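Local coordinates for protein phospho-furanose lactonase (Mycoplasma synoviae, PDB 3OVG) that uses two zinc ions per subunit to hydrolyse D-xylono-1,4-lactone-5-phosphate and L-arabino-1,4-lactone-5-phosphate, and also opens carboxy 1,4-lactones, at residues K53-F58 with G93-S98; L271-G276 with A296-R301. One frame throughout, in Å; residues are numbered along the deposited sequence.

How the contacts relate
Both contacts join a helix of the outer layer to the strands or loops of the phosphotriesterase-family barrel, and their centres lie 12 Å apart. Contact 1 sets helix 48-60 against strand 94-97, while contact 2 sets helix 296-309 against the chain that leaves strand 269-271. The two helices meet directly: Phe58 CD1 of contact 1 is 3.6 Å from Phe299 CE2 of contact 2. Contact 2 carries the zinc ligand Asp274; contact 1 is more remote, the side chain of Val95 lying about 13 Å from a bound zinc ion. Along the chain contact 1 is complete before contact 2 begins.

Contact 1: K53-F58 with G93-S98; sequences KEFKEF and GNVIMS
Phe55 points its ring from the helical segment 53-58 at the start of the strand in 93-98, and on the helix side that one side chain makes the whole contact. Its CG stands roughly anti to the backbone N (chi1 -153°), which carries the ring out toward the strand with the CE1-CZ-CE2 end leading. CE2 meets the CG2 methyl of Val95 at 3.6 Å, the one apolar side-chain pair here; the methyl arrives at the rim of the ring, near its plane. Val95 offers this branch because CG1 is the one anti to its own N, leaving CG2 beside that nitrogen. Next along the rim, Phe55 CZ lies 3.6 Å from the carbonyl oxygen Asn94 O, again close to the ring plane. Gly93 takes the third corner, its CA approaching obliquely to 4.2 Å from Phe55 CE1. The contact is buried and made by van der Waals approach, with one methyl and two backbone groups meeting the ring. In the barrel, strand 94-97 pairs in parallel with strand 63-68, which follows helix 48-60. Ile66 of that strand and Ile84 and Val88 of helix 78-88 also pack on Phe55, the Phe29 ring meets it with planes about 15° apart, and Thr81 of helix 78-88 touches Val95.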
loop_
_atom_site.group_PDB
_atom_site.type_symbol
_atom_site.label_atom_id
_atom_site.label_comp_id
_atom_site.label_asym_id
_atom_site.label_seq_id
_atom_site.Cartn_x
_atom_site.Cartn_y
_atom_site.Cartn_z
ATOM N N LYS A 53 32.333 16.823 -6.514
ATOM C CA LYS A 53 33.343 15.761 -6.394
ATOM C C LYS A 53 33.091 14.673 -7.428
ATOM O O LYS A 53 34.018 14.128 -7.989
ATOM C CB LYS A 53 33.336 15.136 -4.992
ATOM C CG LYS A 53 33.655 16.111 -3.845
ATOM C CD LYS A 53 33.315 15.459 -2.488
ATOM C CE LYS A 53 33.721 16.385 -1.333
ATOM N NZ LYS A 53 33.233 15.922 0.008
ATOM N N GLU A 54 31.827 14.340 -7.686
ATOM C CA GLU A 54 31.547 13.335 -8.721
ATOM C C GLU A 54 32.014 13.840 -10.091
ATOM O O GLU A 54 32.681 13.125 -10.848
ATOM C CB GLU A 54 30.051 12.925 -8.740
ATOM C CG GLU A 54 29.720 11.607 -9.466
ATOM C CD GLU A 54 30.198 10.337 -8.707
ATOM O OE1 GLU A 54 30.771 10.441 -7.585
ATOM O OE2 GLU A 54 30.016 9.235 -9.253
ATOM N N PHE A 55 31.663 15.086 -10.411
ATOM C CA PHE A 55 32.033 15.680 -11.686
ATOM C C PHE A 55 33.565 15.632 -11.890
ATOM O O PHE A 55 34.040 15.293 -12.986
ATOM C CB PHE A 55 31.535 17.125 -11.757
ATOM C CG PHE A 55 31.273 17.625 -13.171
ATOM C CD1 PHE A 55 32.119 17.278 -14.230
ATOM C CD2 PHE A 55 30.169 18.424 -13.439
ATOM C CE1 PHE A 55 31.891 17.733 -15.530
ATOM C CE2 PHE A 55 29.923 18.898 -14.743
ATOM C CZ PHE A 55 30.786 18.537 -15.797
ATOM N N LYS A 56 34.316 15.970 -10.829
ATOM C CA LYS A 56 35.792 15.902 -10.839
ATOM C C LYS A 56 36.317 14.482 -11.111
ATOM O O LYS A 56 37.324 14.301 -11.802
ATOM C CB LYS A 56 36.371 16.446 -9.522
ATOM C CG LYS A 56 36.221 17.989 -9.383
ATOM C CD LYS A 56 36.670 18.522 -8.002
ATOM C CE LYS A 56 36.764 20.067 -7.975
ATOM N NZ LYS A 56 36.866 20.664 -6.585
ATOM N N GLU A 57 35.655 13.462 -10.584
ATOM C CA GLU A 57 36.077 12.108 -10.957
ATOM C C GLU A 57 35.877 11.832 -12.458
ATOM O O GLU A 57 36.710 11.202 -13.133
ATOM C CB GLU A 57 35.355 11.062 -10.110
ATOM C CG GLU A 57 35.874 11.056 -8.697
ATOM C CD GLU A 57 35.137 10.098 -7.785
ATOM O OE1 GLU A 57 34.553 9.098 -8.268
ATOM O OE2 GLU A 57 35.134 10.368 -6.555
ATOM N N PHE A 58 34.748 12.290 -12.975
ATOM C CA PHE A 58 34.451 12.156 -14.394
ATOM C C PHE A 58 35.508 12.864 -15.243
ATOM O O PHE A 58 35.933 12.347 -16.258
ATOM C CB PHE A 58 33.049 12.727 -14.642
ATOM C CG PHE A 58 32.634 12.817 -16.094
ATOM C CD1 PHE A 58 32.243 11.686 -16.784
ATOM C CD2 PHE A 58 32.562 14.044 -16.730
ATOM C CE1 PHE A 58 31.799 11.752 -18.079
ATOM C CE2 PHE A 58 32.130 14.131 -18.057
ATOM C CZ PHE A 58 31.753 12.980 -18.741
ATOM N N GLY A 93 35.337 21.453 -17.422
ATOM C CA GLY A 93 34.013 20.844 -17.366
ATOM C C GLY A 93 32.943 21.747 -17.974
ATOM O O GLY A 93 33.000 22.962 -17.784
ATOM N N ASN A 94 31.979 21.169 -18.699
ATOM C CA ASN A 94 30.844 21.936 -19.225
ATOM C C ASN A 94 29.516 21.322 -18.794
ATOM O O ASN A 94 29.389 20.083 -18.712
ATOM C CB ASN A 94 30.823 21.987 -20.759
ATOM C CG ASN A 94 32.127 22.523 -21.373
ATOM O OD1 ASN A 94 32.911 21.756 -21.968
ATOM N ND2 ASN A 94 32.352 23.836 -21.249
ATOM N N VAL A 95 28.525 22.177 -18.555
ATOM C CA VAL A 95 27.161 21.724 -18.281
ATOM C C VAL A 95 26.145 22.283 -19.291
ATOM O O VAL A 95 26.131 23.491 -19.617
ATOM C CB VAL A 95 26.734 22.099 -16.874
ATOM C CG1 VAL A 95 25.279 21.660 -16.628
ATOM C CG2 VAL A 95 27.693 21.465 -15.840
ATOM N N ILE A 96 25.305 21.396 -19.809
ATOM C CA ILE A 96 24.245 21.818 -20.701
ATOM C C ILE A 96 22.947 21.472 -20.010
ATOM O O ILE A 96 22.753 20.335 -19.584
ATOM C CB ILE A 96 24.342 21.132 -22.054
ATOM C CG1 ILE A 96 25.602 21.615 -22.795
ATOM C CG2 ILE A 96 23.061 21.409 -22.883
ATOM C CD1 ILE A 96 25.790 20.913 -24.161
HETATM N N MSE A 97 22.062 22.450 -19.856
HETATM C CA MSE A 97 20.821 22.187 -19.148
HETATM C C MSE A 97 19.650 22.151 -20.123
HETATM O O MSE A 97 19.798 22.577 -21.268
HETATM C CB MSE A 97 20.599 23.236 -18.047
HETATM C CG MSE A 97 21.549 23.016 -16.856
HETATM SE SE MSE A 97 21.064 24.338 -15.465
HETATM C CE MSE A 97 19.507 23.433 -14.642
ATOM N N SER A 98 18.480 21.699 -19.650
ATOM C CA SER A 98 17.375 21.408 -20.557
ATOM C C SER A 98 16.163 22.258 -20.328
ATOM O O SER A 98 15.849 22.631 -19.179
ATOM C CB SER A 98 16.969 19.950 -20.433
ATOM O OG SER A 98 15.980 19.616 -21.391
#

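Contact 2: L271-G276 with A296-R301; sequences LSLDAG and AYLFDR. With ZN (zinc ion), chain G.
Leu273 and Leu298 mark the closest approach of the two backbones, their CA atoms 7.4 Å apart. Segment 271-276 is the irregular run that follows strand 269-271, and it bends through an inverse gamma turn centred on Ala275; segment 296-301 is helical, with a wider pi-type turn at 298-301. Side chains alone bridge the gap. Leu298 is the shared partner. Its CB receives the CD2 methyl of Leu273 at 3.6 Å, near the root of the side chain; CG, anti to the backbone N (chi1 174°), extends the chain toward segment 271-276, where its CD1 methyl meets Leu271 CD1 at 4.0 Å. In both pairs the side chains run at a slant to each other. Leu273 comes to the helix with an uncommon second torsion (chi2 -31°), away from the usual staggered positions. Between these two leucines Ser272 turns its CB away from the helix, and its OG is hydrogen-bonded to Phe239 O. Just beyond Leu273 the chain turns to the metal: Asp274 binds zinc through OD1 at 2.2 Å, with OD2 lying 3.5 Å from the ion, so the carboxylate is monodentate. His26, His28 and the carboxylated Lys155 complete the protein ligands, and the O atoms of water 1 and water 2 lie 2.4 and 2.5 Å from the zinc, respectively. The contact thus packs the helix against the residue directly before a metal ligand, at the C-terminal end of a barrel strand where this family places its active site. Strand 236-239 flanks it, Phe239 touching Leu271, while Leu271 and Asp274 bond by backbone to Cys25, the last residue of strand 22-25, and His26 just beyond it; Phe299 of helix 296-309 rests on Ile22 of that strand.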
loop_
_atom_site.group_PDB
_atom_site.type_symbol
_atom_site.label_atom_id
_atom_site.label_comp_id
_atom_site.label_asym_id
_atom_site.label_seq_id
_atom_site.Cartn_x
_atom_site.Cartn_y
_atom_site.Cartn_z
ATOM N N LEU A 271 26.378 7.744 -25.200
ATOM C CA LEU A 271 26.378 7.044 -23.912
ATOM C C LEU A 271 26.052 8.038 -22.787
ATOM O O LEU A 271 26.130 9.246 -22.977
ATOM C CB LEU A 271 27.729 6.391 -23.650
ATOM C CG LEU A 271 27.993 4.995 -24.244
ATOM C CD1 LEU A 271 29.350 4.498 -23.769
ATOM C CD2 LEU A 271 26.884 4.046 -23.784
ATOM N N SER A 272 25.700 7.499 -21.629
ATOM C CA SER A 272 25.211 8.267 -20.489
ATOM C C SER A 272 25.159 7.315 -19.300
ATOM O O SER A 272 25.190 6.098 -19.483
ATOM C CB SER A 272 23.817 8.808 -20.761
ATOM O OG SER A 272 22.869 7.756 -20.881
ATOM N N LEU A 273 25.112 7.858 -18.091
ATOM C CA LEU A 273 24.887 7.041 -16.904
ATOM C C LEU A 273 23.418 7.207 -16.409
ATOM O O LEU A 273 22.848 6.309 -15.763
ATOM C CB LEU A 273 25.907 7.380 -15.804
ATOM C CG LEU A 273 27.239 6.629 -15.916
ATOM C CD1 LEU A 273 26.967 5.262 -16.535
ATOM C CD2 LEU A 273 28.256 7.359 -16.737
ATOM N N ASP A 274 22.792 8.333 -16.754
ATOM C CA ASP A 274 21.488 8.630 -16.209
ATOM C C ASP A 274 21.468 8.322 -14.696
ATOM O O ASP A 274 20.628 7.550 -14.218
ATOM C CB ASP A 274 20.391 7.822 -16.934
ATOM C CG ASP A 274 18.991 8.209 -16.452
ATOM O OD1 ASP A 274 18.852 9.353 -16.024
ATOM O OD2 ASP A 274 18.058 7.388 -16.473
ATOM N N ALA A 275 22.400 8.922 -13.949
ATOM C CA ALA A 275 22.523 8.659 -12.516
ATOM C C ALA A 275 21.520 9.535 -11.756
ATOM O O ALA A 275 21.888 10.519 -11.093
ATOM C CB ALA A 275 23.968 8.922 -12.057
ATOM N N GLY A 276 20.245 9.173 -11.859
ATOM C CA GLY A 276 19.173 10.032 -11.379
ATOM C C GLY A 276 18.523 9.583 -10.084
ATOM O O GLY A 276 17.427 10.038 -9.755
ATOM N N ALA A 296 32.512 7.411 -12.645
ATOM C CA ALA A 296 33.808 6.824 -12.985
ATOM C C ALA A 296 33.661 5.404 -13.538
ATOM O O ALA A 296 34.505 4.935 -14.312
ATOM C CB ALA A 296 34.777 6.849 -11.780
ATOM N N TYR A 297 32.598 4.725 -13.118
ATOM C CA TYR A 297 32.273 3.370 -13.592
ATOM C C TYR A 297 32.253 3.278 -15.122
ATOM O O TYR A 297 32.624 2.231 -15.694
ATOM C CB TYR A 297 30.911 2.937 -13.056
ATOM C CG TYR A 297 30.516 1.473 -13.318
ATOM C CD1 TYR A 297 29.695 1.150 -14.381
ATOM C CD2 TYR A 297 30.920 0.434 -12.460
ATOM C CE1 TYR A 297 29.298 -0.165 -14.618
ATOM C CE2 TYR A 297 30.534 -0.888 -12.689
ATOM C CZ TYR A 297 29.726 -1.175 -13.788
ATOM O OH TYR A 297 29.295 -2.446 -14.067
ATOM N N LEU A 298 31.815 4.361 -15.781
ATOM C CA LEU A 298 31.774 4.384 -17.237
ATOM C C LEU A 298 33.149 3.991 -17.797
ATOM O O LEU A 298 33.255 3.116 -18.650
ATOM C CB LEU A 298 31.345 5.763 -17.768
ATOM C CG LEU A 298 31.423 5.867 -19.298
ATOM C CD1 LEU A 298 30.449 4.882 -19.918
ATOM C CD2 LEU A 298 31.155 7.269 -19.815
ATOM N N PHE A 299 34.189 4.626 -17.261
ATOM C CA PHE A 299 35.558 4.497 -17.740
ATOM C C PHE A 299 36.254 3.278 -17.139
ATOM O O PHE A 299 36.962 2.561 -17.839
ATOM C CB PHE A 299 36.332 5.763 -17.380
ATOM C CG PHE A 299 35.754 7.011 -17.983
ATOM C CD1 PHE A 299 36.088 7.388 -19.275
ATOM C CD2 PHE A 299 34.845 7.785 -17.285
ATOM C CE1 PHE A 299 35.573 8.529 -19.818
ATOM C CE2 PHE A 299 34.319 8.928 -17.851
ATOM C CZ PHE A 299 34.677 9.291 -19.111
ATOM N N ASP A 300 36.037 3.048 -15.849
ATOM C CA ASP A 300 36.728 1.975 -15.140
ATOM C C ASP A 300 36.246 0.572 -15.508
ATOM O O ASP A 300 36.993 -0.388 -15.395
ATOM C CB ASP A 300 36.534 2.143 -13.639
ATOM C CG ASP A 300 37.216 3.373 -13.094
ATOM O OD1 ASP A 300 38.048 3.983 -13.813
ATOM O OD2 ASP A 300 36.903 3.728 -11.931
ATOM N N ARG A 301 34.993 0.456 -15.948
ATOM C CA ARG A 301 34.334 -0.861 -16.079
ATOM C C ARG A 301 33.588 -0.989 -17.403
ATOM O O ARG A 301 33.766 -1.952 -18.144
ATOM C CB ARG A 301 33.339 -1.093 -14.914
ATOM C CG ARG A 301 34.007 -1.250 -13.528
ATOM C CD ARG A 301 34.484 -2.687 -13.322
ATOM N NE ARG A 301 33.360 -3.580 -13.021
ATOM C CZ ARG A 301 32.885 -3.752 -11.788
ATOM N NH1 ARG A 301 33.456 -3.125 -10.753
ATOM N NH2 ARG A 301 31.864 -4.557 -11.572
HETATM ZN ZN ZN G . 17.225 10.823 -16.364
HETATM O O HOH W 1 16.054 8.789 -16.535
HETATM O O HOH W 2 16.139 10.445 -14.138
#